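Local coordinates for protein aldehyde dehydrogenase (Burkholderia vietnamiensis, PDB 5KF0) that probably oxidises aldehydes to carboxylic acids with a nicotinamide cofactor, as aldehyde dehydrogenases do, and binds NADPH, at residues Arg448-Pro453 with Glu465-Tyr469. Sequence-based numbering, arbitrary orientation.
Sequences RVDNMP and EGIRY. With ACT (acetate ion), chain H.
Pro453 lies over one face of the Tyr469 ring, its CB 3.8 Å from the ring centroid and 19° off the normal, a CH-pi contact suited to the rigid, compact proline ring. Its CD rests against Tyr469 CE1 at 3.5 Å. On the opposite face sits CB of Arg468, so the tyrosine is sandwiched; its OH shares water 3 with Asn451 O. That carbonyl also accepts a hydrogen bond from water 2, which accepts one from Arg468 N.

Arg448, with CG anti to the backbone N (chi1 179°) and the chain extended to NE, carries its guanidinium across to Glu465, the two side chains crossing at an angle. CB lies 3.9 Å from O of an acetate, probably from the crystallisation liquor, CD 3.3 Å from acetate OXT, and NH1 donates to OXT at 3.1 Å. NH1 also donates to water 1, which donates to Glu465 OE1, a bridge between opposite charges. At the tip, NH2 packs against Glu465 CB, with Gly466 N at the guanidinium edge. Gly466, at the N-cap with a positive phi of 94° that glycine adopts readily, brings its CA to 3.5 Å from Met452 O in a CA-H...O contact.

The loop 448-453, with a type I beta turn at Val449-Met452, follows strand 438-441, and Arg448 approaches the bound NADPH. Side chains of helices 103-123 and 164-178 pack on the contact, Arg112 forming a salt bridge with Asp450 and Lys171 with Glu465. Loop and helix start both lie at a subunit interface, through Asn451 to Asn133 O and Arg468 to Glu130 of the second subunit.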
# COMPACT_ATOMS: atom_id res chain seq x y z
N ARG A 448 3.18 -20.61 -13.17
CA ARG A 448 2.43 -19.37 -13.03
C ARG A 448 1.20 -19.62 -12.17
O ARG A 448 0.53 -20.65 -12.33
CB ARG A 448 1.99 -18.81 -14.39
CG ARG A 448 1.16 -17.51 -14.28
CD ARG A 448 0.72 -17.04 -15.65
NE ARG A 448 0.05 -15.74 -15.58
CZ ARG A 448 -0.43 -15.09 -16.63
NH1 ARG A 448 -0.38 -15.64 -17.84
NH2 ARG A 448 -0.97 -13.89 -16.47
N VAL A 449 0.92 -18.71 -11.25
CA VAL A 449 -0.35 -18.68 -10.53
C VAL A 449 -1.03 -17.36 -10.86
O VAL A 449 -0.36 -16.34 -11.06
CB VAL A 449 -0.14 -18.91 -9.01
CG1 VAL A 449 0.82 -17.89 -8.42
CG2 VAL A 449 -1.46 -18.94 -8.25
N ASP A 450 -2.36 -17.38 -11.00
CA ASP A 450 -2.97 -16.34 -11.83
C ASP A 450 -3.08 -14.98 -11.16
O ASP A 450 -3.39 -14.01 -11.86
CB ASP A 450 -4.33 -16.83 -12.32
CG ASP A 450 -4.18 -17.98 -13.30
OD1 ASP A 450 -3.59 -17.75 -14.37
OD2 ASP A 450 -4.61 -19.10 -12.99
N ASN A 451 -2.81 -14.86 -9.86
CA ASN A 451 -2.77 -13.53 -9.27
C ASN A 451 -1.41 -12.86 -9.38
O ASN A 451 -1.32 -11.64 -9.17
CB ASN A 451 -3.18 -13.57 -7.79
CG ASN A 451 -2.23 -14.40 -6.95
OD1 ASN A 451 -1.65 -15.37 -7.43
ND2 ASN A 451 -2.09 -14.04 -5.67
N MET A 452 -0.36 -13.59 -9.72
CA MET A 452 0.98 -13.03 -9.62
C MET A 452 1.26 -12.09 -10.79
O MET A 452 0.73 -12.27 -11.89
CB MET A 452 2.01 -14.16 -9.58
CG MET A 452 2.44 -14.72 -10.94
SD MET A 452 3.39 -16.25 -10.70
CE MET A 452 4.42 -16.27 -12.17
N PRO A 453 2.10 -11.07 -10.58
CA PRO A 453 2.56 -10.28 -11.73
C PRO A 453 3.28 -11.18 -12.72
O PRO A 453 4.08 -12.04 -12.33
CB PRO A 453 3.51 -9.24 -11.09
CG PRO A 453 3.95 -9.88 -9.80
CD PRO A 453 2.79 -10.72 -9.33
N GLU A 465 0.70 -8.81 -16.76
CA GLU A 465 -0.65 -9.29 -16.46
C GLU A 465 -0.64 -9.94 -15.08
O GLU A 465 0.33 -9.79 -14.31
CB GLU A 465 -1.16 -10.20 -17.59
CG GLU A 465 -1.54 -9.36 -18.82
CD GLU A 465 -2.20 -10.16 -19.93
OE1 GLU A 465 -2.03 -11.40 -19.96
OE2 GLU A 465 -2.85 -9.53 -20.78
N GLY A 466 -1.72 -10.65 -14.75
CA GLY A 466 -2.08 -10.85 -13.36
C GLY A 466 -3.07 -9.76 -13.00
O GLY A 466 -2.87 -8.60 -13.37
N ILE A 467 -4.16 -10.10 -12.30
CA ILE A 467 -5.35 -9.25 -12.31
C ILE A 467 -5.04 -7.83 -11.85
O ILE A 467 -5.45 -6.86 -12.50
CB ILE A 467 -6.46 -9.87 -11.45
CG1 ILE A 467 -6.94 -11.20 -12.04
CG2 ILE A 467 -7.61 -8.85 -11.29
CD1 ILE A 467 -7.40 -11.11 -13.50
N ARG A 468 -4.38 -7.68 -10.70
CA ARG A 468 -4.08 -6.33 -10.20
C ARG A 468 -3.35 -5.49 -11.23
O ARG A 468 -3.60 -4.28 -11.36
CB ARG A 468 -3.21 -6.41 -8.93
CG ARG A 468 -3.93 -6.88 -7.69
CD ARG A 468 -2.93 -7.08 -6.56
NE ARG A 468 -2.04 -5.93 -6.42
CZ ARG A 468 -0.95 -5.92 -5.66
NH1 ARG A 468 -0.61 -6.99 -4.96
NH2 ARG A 468 -0.19 -4.83 -5.61
N TYR A 469 -2.41 -6.10 -11.95
CA TYR A 469 -1.52 -5.36 -12.84
C TYR A 469 -2.23 -5.04 -14.15
O TYR A 469 -2.04 -3.95 -14.70
CB TYR A 469 -0.23 -6.18 -13.01
CG TYR A 469 0.16 -6.69 -11.64
CD1 TYR A 469 -0.11 -8.00 -11.24
CD2 TYR A 469 0.69 -5.82 -10.70
CE1 TYR A 469 0.17 -8.43 -9.95
CE2 TYR A 469 0.96 -6.24 -9.41
CZ TYR A 469 0.71 -7.53 -9.05
OH TYR A 469 0.99 -7.94 -7.76
C ACT H . 0.72 -19.42 -18.34
O ACT H . 0.64 -20.50 -17.68
OXT ACT H . -0.29 -18.68 -18.35
CH3 ACT H . 1.95 -19.02 -19.09
O HOH W 1 -0.21 -13.45 -19.66
O HOH W 2 -3.65 -10.07 -9.07
O HOH W 3 -0.11 -10.29 -7.05